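Local coordinates for tetratricopeptide TPR_2 repeat protein (Thermobaculum terrenum, PDB 5DJS), which joins tetratricopeptide repeats to a family 41 glycosyltransferase-like region of the GT-B clan and holds uridine-5'-diphosphate in a pocket, at residues P108-L121 with R132-A144. The protein carries 1 engineered substitution. Numbering follows the deposited sequence.
Sequences PDYHRAHSGLYVAL and RHILALDWARRYA
His-114 meets Trp-139 and Leu-135 in an antiparallel helix pair, 111-120 against 132-143, whose axes approach to 9.8 Å with 163° between their N-to-C directions. With CG anti to the backbone N (chi1 -159°), the buried imidazole reaches across so that one face lies over Trp-139 CA and its CE1 edge lies against Leu-135 O, in the ring plane. It is inclined to the indole five-membered ring by 57°, neither a stack nor a T-shape. The buried Trp-139 donates from NE1 to His-111 O at 3.2 Å, nearly in the indole plane. Because Ser-115 N reaches His-111 O from the other face of the carbonyl plane, this oxygen serves two donors, and the indole bond is added to an intact helical one.

Toward Leu-121 and Arg-132 the packing is largely apolar. Leu-135 CD2 lies 3.8 Å from Leu-117 CG and also touches Leu-121 CD2, while Ala-136 CB sits over one face of the buried Tyr-118 ring, 3.8 Å from its centroid, a CH-pi contact. The extended Arg-132 chain ends in weak hydrogen bonds from NH2 to Leu-121 O and Ser-124 O.

The His-111 end is more exposed, though its rings still touch closely: His-111 CB rests over the Tyr-143 ring, 3.6 Å from its centroid, and the imidazole turns its edge to the same face. On the solvent side, with Asp-109, Asp-138 OD1 takes a 2.7 Å salt-bridging hydrogen bond from Arg-142 NE, and weaker bonds from Arg-141 reach OD2.

Helices 77-89 and 93-106, within the tetratricopeptide ranges, pack on helix 111-120 through Ala-113, Leu-117 and Ala-120. Elsewhere, His-247 meets Trp-139 and Tyr-118 edge-to-face, Tyr-118 OH is hydrogen-bonded to Thr-273 O, and helix 253-257, preceding strand 263-266 of a parallel sheet, touches Trp-139 and Tyr-143; the pair thus bridges repeat helices and sheet-bearing region.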
ATOM      1  N   PRO A 108     -23.023 -12.206   1.378  1.00 44.87           N
ATOM      2  CA  PRO A 108     -21.918 -13.081   1.806  1.00 42.77           C
ATOM      3  C   PRO A 108     -20.893 -13.440   0.743  1.00 42.46           C
ATOM      4  O   PRO A 108     -19.789 -13.808   1.108  1.00 41.35           O
ATOM      5  CB  PRO A 108     -22.636 -14.335   2.305  1.00 42.81           C
ATOM      6  CG  PRO A 108     -23.961 -13.831   2.755  1.00 43.16           C
ATOM      7  CD  PRO A 108     -24.329 -12.784   1.742  1.00 43.91           C
ATOM      8  N   ASP A 109     -21.250 -13.336  -0.542  1.00 46.39           N
ATOM      9  CA  ASP A 109     -20.308 -13.581  -1.640  1.00 48.38           C
ATOM     10  C   ASP A 109     -19.716 -12.280  -2.225  1.00 48.57           C
ATOM     11  O   ASP A 109     -19.615 -12.118  -3.442  1.00 54.48           O
ATOM     12  CB  ASP A 109     -20.922 -14.503  -2.719  1.00 49.64           C
ATOM     13  CG  ASP A 109     -22.041 -13.849  -3.531  1.00 50.52           C
ATOM     14  OD1 ASP A 109     -22.597 -12.804  -3.124  1.00 51.63           O
ATOM     15  OD2 ASP A 109     -22.363 -14.407  -4.598  1.00 53.44           O
ATOM     16  N   TYR A 110     -19.298 -11.378  -1.337  1.00 46.94           N
ATOM     17  CA  TYR A 110     -18.735 -10.081  -1.708  1.00 46.36           C
ATOM     18  C   TYR A 110     -17.213 -10.201  -1.588  1.00 51.90           C
ATOM     19  O   TYR A 110     -16.647  -9.885  -0.537  1.00 56.97           O
ATOM     20  CB  TYR A 110     -19.272  -8.990  -0.757  1.00 42.24           C
ATOM     21  CG  TYR A 110     -19.276  -7.555  -1.271  1.00 40.22           C
ATOM     22  CD1 TYR A 110     -18.404  -7.115  -2.280  1.00 38.99           C
ATOM     23  CD2 TYR A 110     -20.130  -6.615  -0.705  1.00 38.57           C
ATOM     24  CE1 TYR A 110     -18.417  -5.800  -2.723  1.00 35.99           C
ATOM     25  CE2 TYR A 110     -20.151  -5.298  -1.148  1.00 37.16           C
ATOM     26  CZ  TYR A 110     -19.294  -4.894  -2.152  1.00 35.95           C
ATOM     27  OH  TYR A 110     -19.326  -3.581  -2.583  1.00 34.56           O
ATOM     28  N   HIS A 111     -16.549 -10.645  -2.660  1.00 52.52           N
ATOM     29  CA  HIS A 111     -15.096 -10.858  -2.626  1.00 52.83           C
ATOM     30  C   HIS A 111     -14.243  -9.592  -2.360  1.00 54.11           C
ATOM     31  O   HIS A 111     -13.165  -9.704  -1.779  1.00 55.83           O
ATOM     32  CB  HIS A 111     -14.589 -11.638  -3.865  1.00 54.76           C
ATOM     33  CG  HIS A 111     -14.763 -10.930  -5.177  1.00 57.39           C
ATOM     34  ND1 HIS A 111     -15.255 -11.566  -6.294  1.00 58.69           N
ATOM     35  CD2 HIS A 111     -14.498  -9.658  -5.562  1.00 64.11           C
ATOM     36  CE1 HIS A 111     -15.296 -10.719  -7.305  1.00 61.39           C
ATOM     37  NE2 HIS A 111     -14.846  -9.551  -6.886  1.00 64.55           N
ATOM     38  N   ARG A 112     -14.718  -8.408  -2.761  1.00 55.19           N
ATOM     39  CA  ARG A 112     -13.959  -7.159  -2.555  1.00 55.67           C
ATOM     40  C   ARG A 112     -14.049  -6.690  -1.107  1.00 52.47           C
ATOM     41  O   ARG A 112     -13.076  -6.184  -0.563  1.00 51.29           O
ATOM     42  CB  ARG A 112     -14.408  -6.043  -3.510  1.00 60.17           C
ATOM     43  CG  ARG A 112     -13.662  -6.035  -4.838  1.00 67.38           C
ATOM     44  CD  ARG A 112     -14.036  -4.841  -5.704  1.00 74.43           C
ATOM     45  NE  ARG A 112     -13.555  -3.573  -5.139  1.00 80.46           N
ATOM     46  CZ  ARG A 112     -13.840  -2.354  -5.611  1.00 81.88           C
ATOM     47  NH1 ARG A 112     -14.620  -2.191  -6.682  1.00 83.11           N
ATOM     48  NH2 ARG A 112     -13.342  -1.279  -5.001  1.00 80.25           N
ATOM     49  N   ALA A 113     -15.217  -6.870  -0.491  1.00 51.95           N
ATOM     50  CA  ALA A 113     -15.431  -6.541   0.926  1.00 48.00           C
ATOM     51  C   ALA A 113     -14.686  -7.516   1.826  1.00 45.15           C
ATOM     52  O   ALA A 113     -14.193  -7.139   2.881  1.00 45.49           O
ATOM     53  CB  ALA A 113     -16.917  -6.559   1.259  1.00 48.65           C
ATOM     54  N   HIS A 114     -14.603  -8.768   1.395  1.00 43.51           N
ATOM     55  CA  HIS A 114     -13.857  -9.799   2.108  1.00 43.66           C
ATOM     56  C   HIS A 114     -12.351  -9.474   2.100  1.00 45.47           C
ATOM     57  O   HIS A 114     -11.702  -9.618   3.130  1.00 47.42           O
ATOM     58  CB  HIS A 114     -14.141 -11.163   1.469  1.00 43.42           C
ATOM     59  CG  HIS A 114     -13.859 -12.342   2.351  1.00 43.08           C
ATOM     60  ND1 HIS A 114     -12.639 -12.565   2.954  1.00 46.08           N
ATOM     61  CD2 HIS A 114     -14.636 -13.395   2.688  1.00 43.73           C
ATOM     62  CE1 HIS A 114     -12.688 -13.687   3.647  1.00 43.13           C
ATOM     63  NE2 HIS A 114     -13.887 -14.211   3.500  1.00 43.71           N
ATOM     64  N   SER A 115     -11.810  -9.035   0.955  1.00 46.87           N
ATOM     65  CA  SER A 115     -10.419  -8.534   0.877  1.00 48.76           C
ATOM     66  C   SER A 115     -10.240  -7.324   1.786  1.00 49.00           C
ATOM     67  O   SER A 115      -9.367  -7.312   2.664  1.00 50.41           O
ATOM     68  CB  SER A 115     -10.037  -8.086  -0.542  1.00 49.43           C
ATOM     69  OG  SER A 115      -9.907  -9.163  -1.433  1.00 52.92           O
ATOM     70  N   GLY A 116     -11.073  -6.308   1.552  1.00 44.63           N
ATOM     71  CA  GLY A 116     -11.027  -5.053   2.294  1.00 43.47           C
ATOM     72  C   GLY A 116     -10.977  -5.290   3.786  1.00 43.18           C
ATOM     73  O   GLY A 116     -10.168  -4.685   4.490  1.00 43.00           O
ATOM     74  N   LEU A 117     -11.834  -6.195   4.255  1.00 42.69           N
ATOM     75  CA  LEU A 117     -11.848  -6.611   5.658  1.00 41.41           C
ATOM     76  C   LEU A 117     -10.495  -7.206   6.057  1.00 38.19           C
ATOM     77  O   LEU A 117      -9.902  -6.770   7.045  1.00 39.20           O
ATOM     78  CB  LEU A 117     -12.990  -7.605   5.912  1.00 41.90           C
ATOM     79  CG  LEU A 117     -13.133  -8.186   7.319  1.00 42.24           C
ATOM     80  CD1 LEU A 117     -13.379  -7.095   8.347  1.00 44.59           C
ATOM     81  CD2 LEU A 117     -14.257  -9.203   7.345  1.00 42.10           C
ATOM     82  N   TYR A 118     -10.003  -8.172   5.283  1.00 34.97           N
ATOM     83  CA  TYR A 118      -8.658  -8.753   5.503  1.00 34.79           C
ATOM     84  C   TYR A 118      -7.562  -7.693   5.627  1.00 34.93           C
ATOM     85  O   TYR A 118      -6.775  -7.728   6.575  1.00 34.44           O
ATOM     86  CB  TYR A 118      -8.298  -9.726   4.378  1.00 34.18           C
ATOM     87  CG  TYR A 118      -6.911 -10.342   4.454  1.00 34.51           C
ATOM     88  CD1 TYR A 118      -6.417 -10.876   5.647  1.00 34.46           C
ATOM     89  CD2 TYR A 118      -6.106 -10.429   3.310  1.00 33.73           C
ATOM     90  CE1 TYR A 118      -5.149 -11.451   5.701  1.00 35.38           C
ATOM     91  CE2 TYR A 118      -4.848 -11.007   3.353  1.00 33.80           C
ATOM     92  CZ  TYR A 118      -4.371 -11.515   4.542  1.00 34.63           C
ATOM     93  OH  TYR A 118      -3.128 -12.105   4.566  1.00 34.75           O
ATOM     94  N   VAL A 119      -7.531  -6.762   4.672  1.00 34.29           N
ATOM     95  CA  VAL A 119      -6.609  -5.622   4.712  1.00 35.08           C
ATOM     96  C   VAL A 119      -6.802  -4.799   5.985  1.00 36.47           C
ATOM     97  O   VAL A 119      -5.843  -4.536   6.707  1.00 37.76           O
ATOM     98  CB  VAL A 119      -6.802  -4.706   3.486  1.00 34.07           C
ATOM     99  CG1 VAL A 119      -6.104  -3.360   3.663  1.00 33.26           C
ATOM    100  CG2 VAL A 119      -6.295  -5.409   2.242  1.00 33.95           C
ATOM    101  N   ALA A 120      -8.051  -4.417   6.248  1.00 37.65           N
ATOM    102  CA  ALA A 120      -8.404  -3.547   7.373  1.00 38.53           C
ATOM    103  C   ALA A 120      -7.898  -4.056   8.719  1.00 41.97           C
ATOM    104  O   ALA A 120      -7.482  -3.258   9.560  1.00 47.56           O
ATOM    105  CB  ALA A 120      -9.909  -3.343   7.432  1.00 37.90           C
ATOM    106  N   LEU A 121      -7.928  -5.377   8.914  1.00 43.52           N
ATOM    107  CA  LEU A 121      -7.448  -6.005  10.156  1.00 44.11           C
ATOM    108  C   LEU A 121      -5.988  -5.662  10.502  1.00 42.34           C
ATOM    109  O   LEU A 121      -5.611  -5.652  11.667  1.00 42.83           O
ATOM    110  CB  LEU A 121      -7.638  -7.537  10.098  1.00 46.44           C
ATOM    111  CG  LEU A 121      -8.929  -8.134  10.677  1.00 47.17           C
ATOM    112  CD1 LEU A 121     -10.187  -7.453  10.177  1.00 47.99           C
ATOM    113  CD2 LEU A 121      -8.989  -9.629  10.391  1.00 46.98           C
ATOM    114  N   ARG A 132      -6.125 -13.212  11.079  1.00 52.80           N
ATOM    115  CA  ARG A 132      -5.911 -12.667   9.732  1.00 52.60           C
ATOM    116  C   ARG A 132      -5.693 -13.779   8.719  1.00 51.95           C
ATOM    117  O   ARG A 132      -6.305 -13.782   7.656  1.00 54.07           O
ATOM    118  CB  ARG A 132      -4.681 -11.760   9.712  1.00 52.73           C
ATOM    119  CG  ARG A 132      -4.804 -10.525  10.573  1.00 52.54           C
ATOM    120  CD  ARG A 132      -3.444 -10.000  10.979  1.00 52.09           C
ATOM    121  NE  ARG A 132      -3.587  -8.739  11.686  1.00 53.27           N
ATOM    122  CZ  ARG A 132      -2.589  -7.941  12.036  1.00 57.79           C
ATOM    123  NH1 ARG A 132      -1.322  -8.255  11.753  1.00 60.51           N
ATOM    124  NH2 ARG A 132      -2.864  -6.808  12.678  1.00 60.74           N
ATOM    125  N   HIS A 133      -4.793 -14.696   9.071  1.00 49.19           N
ATOM    126  CA  HIS A 133      -4.488 -15.908   8.309  1.00 49.48           C
ATOM    127  C   HIS A 133      -5.753 -16.684   7.899  1.00 53.57           C
ATOM    128  O   HIS A 133      -5.957 -16.992   6.716  1.00 51.22           O
ATOM    129  CB  HIS A 133      -3.577 -16.777   9.182  1.00 48.33           C
ATOM    130  CG  HIS A 133      -3.201 -18.090   8.578  1.00 50.83           C
ATOM    131  ND1 HIS A 133      -2.694 -18.210   7.302  1.00 53.20           N
ATOM    132  CD2 HIS A 133      -3.204 -19.338   9.102  1.00 52.75           C
ATOM    133  CE1 HIS A 133      -2.420 -19.479   7.056  1.00 55.10           C
ATOM    134  NE2 HIS A 133      -2.722 -20.185   8.132  1.00 56.62           N
ATOM    135  N   ILE A 134      -6.597 -16.969   8.891  1.00 56.22           N
ATOM    136  CA  ILE A 134      -7.846 -17.710   8.693  1.00 57.09           C
ATOM    137  C   ILE A 134      -8.777 -16.994   7.718  1.00 56.19           C
ATOM    138  O   ILE A 134      -9.310 -17.604   6.780  1.00 56.62           O
ATOM    139  CB  ILE A 134      -8.550 -17.981  10.044  1.00 58.57           C
ATOM    140  CG1 ILE A 134      -7.858 -19.167  10.736  1.00 62.00           C
ATOM    141  CG2 ILE A 134     -10.036 -18.280   9.859  1.00 56.85           C
ATOM    142  CD1 ILE A 134      -8.174 -19.303  12.208  1.00 64.71           C
ATOM    143  N   LEU A 135      -8.970 -15.702   7.935  1.00 50.71           N
ATOM    144  CA  LEU A 135      -9.812 -14.929   7.035  1.00 47.48           C
ATOM    145  C   LEU A 135      -9.273 -14.938   5.595  1.00 44.85           C
ATOM    146  O   LEU A 135     -10.051 -14.949   4.651  1.00 45.14           O
ATOM    147  CB  LEU A 135      -9.975 -13.499   7.547  1.00 46.66           C
ATOM    148  CG  LEU A 135     -10.973 -12.621   6.796  1.00 47.70           C
ATOM    149  CD1 LEU A 135     -12.403 -13.098   7.034  1.00 50.08           C
ATOM    150  CD2 LEU A 135     -10.811 -11.173   7.221  1.00 46.49           C
ATOM    151  N   ALA A 136      -7.952 -14.944   5.428  1.00 43.28           N
ATOM    152  CA  ALA A 136      -7.341 -14.934   4.086  1.00 42.59           C
ATOM    153  C   ALA A 136      -7.593 -16.248   3.354  1.00 41.03           C
ATOM    154  O   ALA A 136      -8.045 -16.256   2.201  1.00 37.84           O
ATOM    155  CB  ALA A 136      -5.853 -14.686   4.185  1.00 43.38           C
ATOM    156  N   LEU A 137      -7.293 -17.347   4.051  1.00 37.05           N
ATOM    157  CA  LEU A 137      -7.597 -18.687   3.584  1.00 35.04           C
ATOM    158  C   LEU A 137      -9.068 -18.813   3.205  1.00 35.60           C
ATOM    159  O   LEU A 137      -9.391 -19.329   2.133  1.00 35.16           O
ATOM    160  CB  LEU A 137      -7.276 -19.713   4.670  1.00 33.94           C
ATOM    161  CG  LEU A 137      -5.816 -19.959   5.015  1.00 33.85           C
ATOM    162  CD1 LEU A 137      -5.708 -20.855   6.235  1.00 34.36           C
ATOM    163  CD2 LEU A 137      -5.069 -20.569   3.845  1.00 35.20           C
ATOM    164  N   ASP A 138      -9.949 -18.335   4.086  1.00 36.93           N
ATOM    165  CA  ASP A 138     -11.403 -18.369   3.842  1.00 37.37           C
ATOM    166  C   ASP A 138     -11.735 -17.731   2.507  1.00 36.12           C
ATOM    167  O   ASP A 138     -12.475 -18.297   1.736  1.00 36.07           O
ATOM    168  CB  ASP A 138     -12.183 -17.672   4.969  1.00 38.02           C
ATOM    169  CG  ASP A 138     -13.635 -18.140   5.064  1.00 39.15           C
ATOM    170  OD1 ASP A 138     -14.520 -17.535   4.426  1.00 38.35           O
ATOM    171  OD2 ASP A 138     -13.897 -19.101   5.812  1.00 40.49           O
ATOM    172  N   TRP A 139     -11.145 -16.568   2.239  1.00 37.71           N
ATOM    173  CA  TRP A 139     -11.308 -15.857   0.968  1.00 37.58           C
ATOM    174  C   TRP A 139     -10.879 -16.719  -0.204  1.00 38.73           C
ATOM    175  O   TRP A 139     -11.629 -16.891  -1.163  1.00 37.57           O
ATOM    176  CB  TRP A 139     -10.467 -14.572   0.986  1.00 36.22           C
ATOM    177  CG  TRP A 139     -10.518 -13.727  -0.241  1.00 33.85           C
ATOM    178  CD1 TRP A 139     -11.421 -12.765  -0.533  1.00 32.64           C
ATOM    179  CD2 TRP A 139      -9.586 -13.741  -1.313  1.00 35.04           C
ATOM    180  NE1 TRP A 139     -11.124 -12.164  -1.734  1.00 31.93           N
ATOM    181  CE2 TRP A 139      -9.998 -12.754  -2.239  1.00 34.22           C
ATOM    182  CE3 TRP A 139      -8.437 -14.498  -1.590  1.00 36.27           C
ATOM    183  CZ2 TRP A 139      -9.303 -12.502  -3.424  1.00 34.34           C
ATOM    184  CZ3 TRP A 139      -7.733 -14.235  -2.774  1.00 35.96           C
ATOM    185  CH2 TRP A 139      -8.176 -13.252  -3.673  1.00 34.84           C
ATOM    186  N   ALA A 140      -9.659 -17.242  -0.107  1.00 42.09           N
ATOM    187  CA  ALA A 140      -9.034 -18.021  -1.173  1.00 43.42           C
ATOM    188  C   ALA A 140      -9.875 -19.223  -1.513  1.00 44.11           C
ATOM    189  O   ALA A 140     -10.176 -19.465  -2.686  1.00 48.64           O
ATOM    190  CB  ALA A 140      -7.640 -18.472  -0.754  1.00 43.84           C
ATOM    191  N   ARG A 141     -10.253 -19.965  -0.481  1.00 43.71           N
ATOM    192  CA  ARG A 141     -11.110 -21.148  -0.637  1.00 45.31           C
ATOM    193  C   ARG A 141     -12.399 -20.831  -1.400  1.00 44.67           C
ATOM    194  O   ARG A 141     -12.832 -21.621  -2.226  1.00 46.99           O
ATOM    195  CB  ARG A 141     -11.439 -21.748   0.733  1.00 44.44           C
ATOM    196  CG  ARG A 141     -11.836 -23.214   0.704  1.00 45.31           C
ATOM    197  CD  ARG A 141     -12.529 -23.635   1.993  1.00 46.14           C
ATOM    198  NE  ARG A 141     -13.695 -22.775   2.278  1.00 46.21           N
ATOM    199  CZ  ARG A 141     -13.852 -21.974   3.341  1.00 44.53           C
ATOM    200  NH1 ARG A 141     -12.943 -21.901   4.315  1.00 44.70           N
ATOM    201  NH2 ARG A 141     -14.957 -21.239   3.437  1.00 45.18           N
ATOM    202  N   ARG A 142     -12.985 -19.670  -1.127  1.00 44.90           N
ATOM    203  CA  ARG A 142     -14.237 -19.260  -1.752  1.00 46.72           C
ATOM    204  C   ARG A 142     -14.072 -18.847  -3.208  1.00 48.31           C
ATOM    205  O   ARG A 142     -14.863 -19.268  -4.049  1.00 46.22           O
ATOM    206  CB  ARG A 142     -14.878 -18.103  -0.975  1.00 49.47           C
ATOM    207  CG  ARG A 142     -15.470 -18.521   0.360  1.00 52.11           C
ATOM    208  CD  ARG A 142     -16.067 -17.344   1.113  1.00 54.03           C
ATOM    209  NE  ARG A 142     -16.342 -17.725   2.492  1.00 56.71           N
ATOM    210  CZ  ARG A 142     -17.366 -18.476   2.903  1.00 56.61           C
ATOM    211  NH1 ARG A 142     -18.269 -18.944   2.044  1.00 56.03           N
ATOM    212  NH2 ARG A 142     -17.489 -18.760   4.202  1.00 55.66           N
ATOM    213  N   TYR A 143     -13.059 -18.019  -3.495  1.00 50.16           N
ATOM    214  CA  TYR A 143     -12.967 -17.295  -4.778  1.00 50.90           C
ATOM    215  C   TYR A 143     -11.777 -17.627  -5.683  1.00 49.10           C
ATOM    216  O   TYR A 143     -11.794 -17.279  -6.865  1.00 48.93           O
ATOM    217  CB  TYR A 143     -13.001 -15.785  -4.509  1.00 53.39           C
ATOM    218  CG  TYR A 143     -14.173 -15.369  -3.653  1.00 58.59           C
ATOM    219  CD1 TYR A 143     -15.486 -15.662  -4.045  1.00 62.15           C
ATOM    220  CD2 TYR A 143     -13.980 -14.713  -2.438  1.00 58.25           C
ATOM    221  CE1 TYR A 143     -16.568 -15.298  -3.248  1.00 66.27           C
ATOM    222  CE2 TYR A 143     -15.049 -14.349  -1.641  1.00 61.21           C
ATOM    223  CZ  TYR A 143     -16.333 -14.640  -2.038  1.00 63.66           C
ATOM    224  OH  TYR A 143     -17.336 -14.246  -1.195  1.00 65.09           O
ATOM    225  N   ALA A 144     -10.765 -18.305  -5.150  1.00 48.91           N
ATOM    226  CA  ALA A 144      -9.495 -18.485  -5.858  1.00 49.01           C
ATOM    227  C   ALA A 144      -9.166 -19.947  -6.105  1.00 49.44           C
ATOM    228  O   ALA A 144      -8.998 -20.354  -7.250  1.00 52.18           O
ATOM    229  CB  ALA A 144      -8.373 -17.828  -5.075  1.00 48.52           C
TER